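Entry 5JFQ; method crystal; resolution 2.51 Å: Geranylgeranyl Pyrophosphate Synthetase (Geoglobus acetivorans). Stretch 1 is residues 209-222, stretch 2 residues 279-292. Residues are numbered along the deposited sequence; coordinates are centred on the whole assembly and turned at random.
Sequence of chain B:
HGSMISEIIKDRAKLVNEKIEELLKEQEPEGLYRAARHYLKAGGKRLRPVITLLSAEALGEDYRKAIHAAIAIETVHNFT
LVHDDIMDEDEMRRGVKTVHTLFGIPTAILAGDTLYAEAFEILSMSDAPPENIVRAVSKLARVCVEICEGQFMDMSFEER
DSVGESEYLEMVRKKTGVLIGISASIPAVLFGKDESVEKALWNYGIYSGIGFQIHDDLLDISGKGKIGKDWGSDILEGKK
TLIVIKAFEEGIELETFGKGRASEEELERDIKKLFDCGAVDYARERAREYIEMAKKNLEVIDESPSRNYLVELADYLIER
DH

Stretch 1 (209-222) GIGFQIHDDLLDIS
Stretch 2, residues 279-292: AVDYARERAREYIE

Two helices of one chain pack almost antiparallel here: the first begins earlier in the chain and runs from Gly209 through at least Leu218, and the second, 280-292, continues beyond the stretch and has Ala279 as its N-cap residue. Their N-to-C directions differ by 157°, and their axes approach to 7.8 Å. Both have ordinary helical backbones, with phi near -65° and psi near -40° over most of their length. The register is set by Gly211 opposite Ala287, CA to CA 4.1 Å, and Leu218 opposite Val280, CA to CA 7.3 Å, so the helices lie much closer at the glycine end. No hydrogen bond joins them among the modelled atoms; the contact is essentially apolar, burying 527 Å² in all.

Leu218 covers the most surface. Its CA-to-CB bond points toward the partner, and its m,t rotamer (chi1 -70°, chi2 167°) spans the wider part of the interface. Leu218 CD2 lies 3.5 Å from Ala283 CB and 3.9 Å from Val280 CG1, while Leu218 CD1 lies 3.6 Å from Arg284 CG. A branched, flexible aliphatic chain suits this position, reaching small and β-branched neighbours as well as the aliphatic part of an arginine. One turn on, Ile221 (m,t) extends the apolar strip, with CD1 3.6 Å from Val280 CG2; Val280 is in the t rotamer.

Ile214, one turn before Leu218, is a knob in a hole formed by Ala283, Arg286, Ala287 and Tyr290. Its rotamer is m,t (-52°, 173°). Ile214 CB sits 3.7 Å from Ala287 CB, Ile214 CG2 is 3.8 Å from Ala283 CB and 3.4 Å from Ala283 O, and Ile214 CD1 is 4.0 Å from Tyr290 CD2. The two alanines project little, which leaves room for the bulky isoleucine close to the opposing backbone.

Tyr290, with chi1 -90° and chi2 -63°, directs its CA-to-CB bond toward the first helix. Ile210 (m,t) places CG2 over one face of the ring, 3.8 Å from the ring centroid and 19° off the normal, a CH-pi contact; the same CG2 is 3.6 Å from Tyr290 CE2. The broad aromatic face suits a methyl group.

Between these residues, Gly211 permits the closest backbone approach. Gly211 CA is 3.9 Å from Ala287 O and 4.0 Å from Ile291 CD1, with Ile291 in the m,m rotamer (-64°, -35°). A CB at Gly211 would point toward the partner and come within 2.7 Å of Ile291 CD1, a clash, so the absence of a side chain fits this tight spot.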

ATOM      1  N   GLY B 209       4.492 -11.041  19.881  1.00 64.64           N
ATOM      2  CA  GLY B 209       4.213 -11.523  18.539  1.00 65.81           C
ATOM      3  C   GLY B 209       4.898 -12.844  18.249  1.00 69.95           C
ATOM      4  O   GLY B 209       4.262 -13.811  17.821  1.00 70.16           O
ATOM      5  N   ILE B 210       6.203 -12.907  18.496  1.00 65.10           N
ATOM      6  CA  ILE B 210       6.952 -14.120  18.201  1.00 68.14           C
ATOM      7  C   ILE B 210       6.391 -15.300  18.977  1.00 66.82           C
ATOM      8  O   ILE B 210       6.035 -16.331  18.398  1.00 71.09           O
ATOM      9  CB  ILE B 210       8.440 -13.898  18.493  1.00 69.40           C
ATOM     10  CG1 ILE B 210       8.920 -12.747  17.605  1.00 66.05           C
ATOM     11  CG2 ILE B 210       9.215 -15.185  18.258  1.00 66.49           C
ATOM     12  CD1 ILE B 210      10.270 -12.222  17.947  1.00 67.59           C
ATOM     13  N   GLY B 211       6.292 -15.165  20.293  1.00 66.93           N
ATOM     14  CA  GLY B 211       5.626 -16.190  21.076  1.00 69.69           C
ATOM     15  C   GLY B 211       4.245 -16.519  20.544  1.00 71.57           C
ATOM     16  O   GLY B 211       3.881 -17.690  20.417  1.00 75.45           O
ATOM     17  N   PHE B 212       3.466 -15.488  20.204  1.00 68.39           N
ATOM     18  CA  PHE B 212       2.138 -15.716  19.646  1.00 68.46           C
ATOM     19  C   PHE B 212       2.219 -16.510  18.359  1.00 71.56           C
ATOM     20  O   PHE B 212       1.329 -17.313  18.062  1.00 73.85           O
ATOM     21  CB  PHE B 212       1.441 -14.380  19.405  1.00 67.59           C
ATOM     22  CG  PHE B 212       0.175 -14.477  18.627  1.00 68.91           C
ATOM     23  CD1 PHE B 212      -0.997 -14.887  19.232  1.00 73.15           C
ATOM     24  CD2 PHE B 212       0.143 -14.113  17.294  1.00 69.67           C
ATOM     25  CE1 PHE B 212      -2.178 -14.954  18.513  1.00 68.80           C
ATOM     26  CE2 PHE B 212      -1.035 -14.178  16.568  1.00 69.33           C
ATOM     27  CZ  PHE B 212      -2.192 -14.604  17.174  1.00 69.87           C
ATOM     28  N   GLN B 213       3.289 -16.311  17.592  1.00 71.94           N
ATOM     29  CA  GLN B 213       3.450 -17.061  16.351  1.00 76.31           C
ATOM     30  C   GLN B 213       3.829 -18.505  16.629  1.00 75.80           C
ATOM     31  O   GLN B 213       3.201 -19.436  16.109  1.00 74.02           O
ATOM     32  CB  GLN B 213       4.513 -16.405  15.469  1.00 71.08           C
ATOM     33  CG  GLN B 213       4.709 -17.125  14.146  1.00 73.89           C
ATOM     34  CD  GLN B 213       3.483 -17.030  13.255  1.00 77.08           C
ATOM     35  OE1 GLN B 213       2.972 -15.935  12.999  1.00 77.67           O
ATOM     36  NE2 GLN B 213       2.995 -18.179  12.788  1.00 77.03           N
ATOM     37  N   ILE B 214       4.879 -18.703  17.429  1.00 72.04           N
ATOM     38  CA  ILE B 214       5.310 -20.049  17.777  1.00 74.29           C
ATOM     39  C   ILE B 214       4.134 -20.861  18.288  1.00 76.13           C
ATOM     40  O   ILE B 214       3.942 -22.019  17.897  1.00 80.04           O
ATOM     41  CB  ILE B 214       6.448 -19.988  18.807  1.00 75.55           C
ATOM     42  CG1 ILE B 214       7.547 -19.055  18.297  1.00 70.01           C
ATOM     43  CG2 ILE B 214       6.984 -21.385  19.069  1.00 77.73           C
ATOM     44  CD1 ILE B 214       8.635 -18.781  19.303  1.00 71.49           C
ATOM     45  N   HIS B 215       3.303 -20.256  19.136  1.00 75.30           N
ATOM     46  CA  HIS B 215       2.144 -20.988  19.625  1.00 79.77           C
ATOM     47  C   HIS B 215       1.146 -21.272  18.510  1.00 79.56           C
ATOM     48  O   HIS B 215       0.455 -22.294  18.547  1.00 77.95           O
ATOM     49  CB  HIS B 215       1.469 -20.231  20.760  1.00 74.51           C
ATOM     50  CG  HIS B 215       0.513 -21.073  21.542  1.00 81.71           C
ATOM     51  ND1 HIS B 215      -0.852 -20.880  21.509  1.00 85.65           N
ATOM     52  CD2 HIS B 215       0.724 -22.134  22.355  1.00 82.63           C
ATOM     53  CE1 HIS B 215      -1.440 -21.780  22.277  1.00 85.59           C
ATOM     54  NE2 HIS B 215      -0.506 -22.553  22.802  1.00 87.35           N
ATOM     55  N   ASP B 216       1.056 -20.393  17.509  1.00 80.23           N
ATOM     56  CA  ASP B 216       0.108 -20.631  16.426  1.00 78.79           C
ATOM     57  C   ASP B 216       0.578 -21.767  15.527  1.00 78.64           C
ATOM     58  O   ASP B 216      -0.240 -22.419  14.868  1.00 74.83           O
ATOM     59  CB  ASP B 216      -0.102 -19.346  15.619  1.00 75.78           C
ATOM     60  CG  ASP B 216      -1.483 -19.272  14.970  1.00 77.62           C
ATOM     61  OD1 ASP B 216      -2.506 -19.518  15.646  1.00 69.60           O
ATOM     62  OD2 ASP B 216      -1.537 -18.975  13.758  1.00 87.47           O
ATOM     63  N   ASP B 217       1.889 -22.010  15.484  1.00 78.56           N
ATOM     64  CA  ASP B 217       2.412 -23.163  14.767  1.00 81.12           C
ATOM     65  C   ASP B 217       2.256 -24.437  15.583  1.00 84.33           C
ATOM     66  O   ASP B 217       2.107 -25.527  15.014  1.00 84.10           O
ATOM     67  CB  ASP B 217       3.880 -22.931  14.416  1.00 80.65           C
ATOM     68  CG  ASP B 217       4.093 -21.639  13.657  1.00 79.21           C
ATOM     69  OD1 ASP B 217       3.137 -21.192  12.985  1.00 73.60           O
ATOM     70  OD2 ASP B 217       5.210 -21.074  13.736  1.00 81.22           O
ATOM     71  N   LEU B 218       2.295 -24.311  16.911  1.00 81.56           N
ATOM     72  CA  LEU B 218       2.039 -25.448  17.778  1.00 78.27           C
ATOM     73  C   LEU B 218       0.597 -25.908  17.677  1.00 83.33           C
ATOM     74  O   LEU B 218       0.335 -27.113  17.726  1.00 91.40           O
ATOM     75  CB  LEU B 218       2.381 -25.085  19.218  1.00 82.22           C
ATOM     76  CG  LEU B 218       3.870 -24.911  19.483  1.00 84.62           C
ATOM     77  CD1 LEU B 218       4.117 -24.235  20.841  1.00 82.15           C
ATOM     78  CD2 LEU B 218       4.518 -26.274  19.409  1.00 75.57           C
ATOM     79  N   LEU B 219      -0.347 -24.976  17.518  1.00 82.76           N
ATOM     80  CA  LEU B 219      -1.767 -25.327  17.466  1.00 84.91           C
ATOM     81  C   LEU B 219      -2.123 -26.210  16.273  1.00 87.35           C
ATOM     82  O   LEU B 219      -3.231 -26.760  16.242  1.00 87.72           O
ATOM     83  CB  LEU B 219      -2.634 -24.060  17.440  1.00 84.72           C
ATOM     84  CG  LEU B 219      -2.845 -23.257  18.735  1.00 87.82           C
ATOM     85  CD1 LEU B 219      -3.743 -22.048  18.486  1.00 83.16           C
ATOM     86  CD2 LEU B 219      -3.420 -24.122  19.859  1.00 88.01           C
ATOM     87  N   ASP B 220      -1.222 -26.355  15.298  1.00 83.81           N
ATOM     88  CA  ASP B 220      -1.419 -27.268  14.178  1.00 87.38           C
ATOM     89  C   ASP B 220      -0.975 -28.694  14.510  1.00 90.00           C
ATOM     90  O   ASP B 220      -1.520 -29.666  13.963  1.00 83.58           O
ATOM     91  CB  ASP B 220      -0.662 -26.732  12.961  1.00 84.04           C
ATOM     92  CG  ASP B 220      -0.929 -27.531  11.714  1.00 87.40           C
ATOM     93  OD1 ASP B 220      -0.016 -28.265  11.278  1.00 85.19           O
ATOM     94  OD2 ASP B 220      -2.055 -27.426  11.173  1.00 89.19           O
ATOM     95  N   ILE B 221       0.007 -28.825  15.402  1.00 92.13           N
ATOM     96  CA  ILE B 221       0.359 -30.099  16.018  1.00 89.49           C
ATOM     97  C   ILE B 221      -0.664 -30.489  17.088  1.00 91.94           C
ATOM     98  O   ILE B 221      -0.880 -31.680  17.348  1.00 93.33           O
ATOM     99  CB  ILE B 221       1.785 -29.977  16.591  1.00 88.74           C
ATOM    100  CG1 ILE B 221       2.836 -30.275  15.526  1.00 84.31           C
ATOM    101  CG2 ILE B 221       1.980 -30.840  17.809  1.00 89.77           C
ATOM    102  CD1 ILE B 221       4.228 -30.288  16.092  1.00 85.99           C
ATOM    103  N   SER B 222      -1.312 -29.502  17.711  1.00 91.86           N
ATOM    104  CA  SER B 222      -2.308 -29.700  18.771  1.00 90.29           C
ATOM    105  C   SER B 222      -3.326 -30.786  18.448  1.00 90.59           C
ATOM    106  O   SER B 222      -3.679 -31.584  19.314  1.00 96.41           O
ATOM    107  CB  SER B 222      -3.047 -28.383  19.051  1.00 90.37           C
ATOM    108  OG  SER B 222      -3.909 -28.487  20.174  1.00 92.64           O
ATOM    109  N   ALA B 279      11.490 -31.207  20.212  1.00100.12           N
ATOM    110  CA  ALA B 279      11.221 -30.068  19.336  1.00 95.82           C
ATOM    111  C   ALA B 279       9.887 -29.394  19.627  1.00 91.81           C
ATOM    112  O   ALA B 279       9.820 -28.164  19.614  1.00 93.77           O
ATOM    113  CB  ALA B 279      11.290 -30.497  17.865  1.00 93.10           C
ATOM    114  N   VAL B 280       8.820 -30.158  19.886  1.00 91.26           N
ATOM    115  CA  VAL B 280       7.571 -29.524  20.310  1.00 91.09           C
ATOM    116  C   VAL B 280       7.751 -28.881  21.680  1.00 93.53           C
ATOM    117  O   VAL B 280       7.220 -27.797  21.952  1.00 93.13           O
ATOM    118  CB  VAL B 280       6.408 -30.533  20.310  1.00 91.39           C
ATOM    119  CG1 VAL B 280       5.131 -29.858  20.763  1.00 86.36           C
ATOM    120  CG2 VAL B 280       6.221 -31.120  18.934  1.00 92.90           C
ATOM    121  N   ASP B 281       8.502 -29.537  22.562  1.00 98.13           N
ATOM    122  CA  ASP B 281       8.879 -28.917  23.827  1.00 92.97           C
ATOM    123  C   ASP B 281       9.642 -27.624  23.583  1.00 90.56           C
ATOM    124  O   ASP B 281       9.331 -26.583  24.175  1.00 89.92           O
ATOM    125  CB  ASP B 281       9.725 -29.893  24.648  1.00 94.92           C
ATOM    126  CG  ASP B 281      10.903 -30.427  23.860  1.00 99.59           C
ATOM    127  OD1 ASP B 281      10.793 -30.422  22.616  1.00 97.72           O
ATOM    128  OD2 ASP B 281      11.927 -30.827  24.464  1.00101.79           O
ATOM    129  N   TYR B 282      10.646 -27.677  22.702  1.00 90.80           N
ATOM    130  CA  TYR B 282      11.453 -26.500  22.412  1.00 89.93           C
ATOM    131  C   TYR B 282      10.570 -25.322  22.028  1.00 91.03           C
ATOM    132  O   TYR B 282      10.783 -24.195  22.492  1.00 89.04           O
ATOM    133  CB  TYR B 282      12.458 -26.813  21.299  1.00 89.46           C
ATOM    134  CG  TYR B 282      13.564 -25.786  21.173  1.00 92.13           C
ATOM    135  CD1 TYR B 282      14.744 -25.921  21.892  1.00 91.25           C
ATOM    136  CD2 TYR B 282      13.431 -24.678  20.339  1.00 86.53           C
ATOM    137  CE1 TYR B 282      15.767 -24.980  21.791  1.00 88.06           C
ATOM    138  CE2 TYR B 282      14.449 -23.736  20.231  1.00 86.65           C
ATOM    139  CZ  TYR B 282      15.617 -23.893  20.960  1.00 87.55           C
ATOM    140  OH  TYR B 282      16.637 -22.966  20.869  1.00 89.95           O
ATOM    141  N   ALA B 283       9.541 -25.579  21.218  1.00 92.02           N
ATOM    142  CA  ALA B 283       8.664 -24.506  20.759  1.00 89.62           C
ATOM    143  C   ALA B 283       7.869 -23.901  21.910  1.00 88.74           C
ATOM    144  O   ALA B 283       7.901 -22.684  22.115  1.00 90.98           O
ATOM    145  CB  ALA B 283       7.731 -25.023  19.668  1.00 90.09           C
ATOM    146  N   ARG B 284       7.136 -24.731  22.666  1.00 90.15           N
ATOM    147  CA  ARG B 284       6.428 -24.227  23.843  1.00 91.87           C
ATOM    148  C   ARG B 284       7.378 -23.460  24.757  1.00 90.07           C
ATOM    149  O   ARG B 284       7.068 -22.356  25.216  1.00 85.06           O
ATOM    150  CB  ARG B 284       5.770 -25.374  24.618  1.00 87.98           C
ATOM    151  CG  ARG B 284       4.414 -25.835  24.104  1.00 93.18           C
ATOM    152  CD  ARG B 284       4.569 -27.140  23.337  1.00 97.35           C
ATOM    153  NE  ARG B 284       3.312 -27.852  23.117  1.00102.84           N
ATOM    154  CZ  ARG B 284       3.019 -29.034  23.656  1.00105.07           C
ATOM    155  NH1 ARG B 284       3.893 -29.640  24.448  1.00103.24           N
ATOM    156  NH2 ARG B 284       1.855 -29.619  23.395  1.00105.85           N
ATOM    157  N   GLU B 285       8.555 -24.036  25.014  1.00 91.70           N
ATOM    158  CA  GLU B 285       9.526 -23.394  25.892  1.00 90.54           C
ATOM    159  C   GLU B 285      10.020 -22.087  25.290  1.00 86.47           C
ATOM    160  O   GLU B 285      10.005 -21.044  25.951  1.00 86.22           O
ATOM    161  CB  GLU B 285      10.694 -24.346  26.170  1.00 88.16           C
ATOM    162  N   ARG B 286      10.457 -22.125  24.029  1.00 89.40           N
ATOM    163  CA  ARG B 286      10.957 -20.912  23.388  1.00 84.98           C
ATOM    164  C   ARG B 286       9.855 -19.872  23.247  1.00 83.71           C
ATOM    165  O   ARG B 286      10.101 -18.675  23.430  1.00 85.91           O
ATOM    166  CB  ARG B 286      11.561 -21.239  22.027  1.00 87.04           C
ATOM    167  CG  ARG B 286      12.422 -20.138  21.469  1.00 86.86           C
ATOM    168  CD  ARG B 286      13.815 -20.168  22.060  1.00 86.69           C
ATOM    169  NE  ARG B 286      14.721 -19.322  21.291  1.00 88.01           N
ATOM    170  CZ  ARG B 286      16.046 -19.412  21.336  1.00 88.11           C
ATOM    171  N   ALA B 287       8.629 -20.309  22.935  1.00 83.34           N
ATOM    172  CA  ALA B 287       7.493 -19.389  22.945  1.00 80.18           C
ATOM    173  C   ALA B 287       7.306 -18.759  24.322  1.00 82.16           C
ATOM    174  O   ALA B 287       7.056 -17.552  24.433  1.00 79.92           O
ATOM    175  CB  ALA B 287       6.214 -20.110  22.513  1.00 76.06           C
ATOM    176  N   ARG B 288       7.436 -19.561  25.385  1.00 85.20           N
ATOM    177  CA  ARG B 288       7.234 -19.045  26.734  1.00 81.14           C
ATOM    178  C   ARG B 288       8.319 -18.050  27.115  1.00 83.36           C
ATOM    179  O   ARG B 288       8.028 -17.031  27.754  1.00 84.26           O
ATOM    180  CB  ARG B 288       7.185 -20.192  27.743  1.00 81.97           C
ATOM    181  N   GLU B 289       9.576 -18.308  26.727  1.00 78.63           N
ATOM    182  CA  GLU B 289      10.607 -17.345  27.102  1.00 80.94           C
ATOM    183  C   GLU B 289      10.489 -16.039  26.329  1.00 82.15           C
ATOM    184  O   GLU B 289      11.169 -15.070  26.678  1.00 83.94           O
ATOM    185  CB  GLU B 289      12.017 -17.930  26.943  1.00 79.84           C
ATOM    186  CG  GLU B 289      12.205 -18.928  25.833  1.00 86.21           C
ATOM    187  N   TYR B 290       9.625 -15.981  25.313  1.00 82.44           N
ATOM    188  CA  TYR B 290       9.346 -14.716  24.643  1.00 78.76           C
ATOM    189  C   TYR B 290       8.283 -13.919  25.388  1.00 76.35           C
ATOM    190  O   TYR B 290       8.480 -12.734  25.684  1.00 71.63           O
ATOM    191  CB  TYR B 290       8.920 -14.975  23.197  1.00 77.08           C
ATOM    192  CG  TYR B 290      10.100 -14.981  22.267  1.00 78.47           C
ATOM    193  CD1 TYR B 290      10.861 -13.826  22.099  1.00 76.23           C
ATOM    194  CD2 TYR B 290      10.483 -16.136  21.584  1.00 67.84           C
ATOM    195  CE1 TYR B 290      11.962 -13.813  21.265  1.00 78.30           C
ATOM    196  CE2 TYR B 290      11.580 -16.137  20.748  1.00 67.57           C
ATOM    197  CZ  TYR B 290      12.319 -14.970  20.591  1.00 78.73           C
ATOM    198  OH  TYR B 290      13.422 -14.928  19.765  1.00 81.67           O
ATOM    199  N   ILE B 291       7.155 -14.565  25.701  1.00 77.42           N
ATOM    200  CA  ILE B 291       6.089 -13.921  26.464  1.00 78.07           C
ATOM    201  C   ILE B 291       6.619 -13.376  27.780  1.00 81.34           C
ATOM    202  O   ILE B 291       6.211 -12.299  28.233  1.00 78.38           O
ATOM    203  CB  ILE B 291       4.936 -14.913  26.688  1.00 73.20           C
ATOM    204  CG1 ILE B 291       4.333 -15.290  25.344  1.00 69.51           C
ATOM    205  CG2 ILE B 291       3.908 -14.360  27.663  1.00 75.81           C
ATOM    206  CD1 ILE B 291       4.309 -14.202  24.321  1.00 70.03           C
ATOM    207  N   GLU B 292       7.536 -14.103  28.412  1.00 81.28           N
ATOM    208  CA  GLU B 292       8.141 -13.602  29.635  1.00 78.62           C
ATOM    209  C   GLU B 292       9.016 -12.393  29.346  1.00 78.86           C
ATOM    210  O   GLU B 292       8.953 -11.388  30.067  1.00 80.37           O
ATOM    211  CB  GLU B 292       8.927 -14.724  30.314  1.00 79.38           C
ATOM    212  CG  GLU B 292       8.021 -15.839  30.809  1.00 79.34           C
ATOM    213  CD  GLU B 292       7.049 -15.362  31.881  1.00 81.70           C
ATOM    214  OE1 GLU B 292       7.541 -14.823  32.899  1.00 77.56           O
ATOM    215  OE2 GLU B 292       5.811 -15.521  31.707  1.00 76.05           O
TER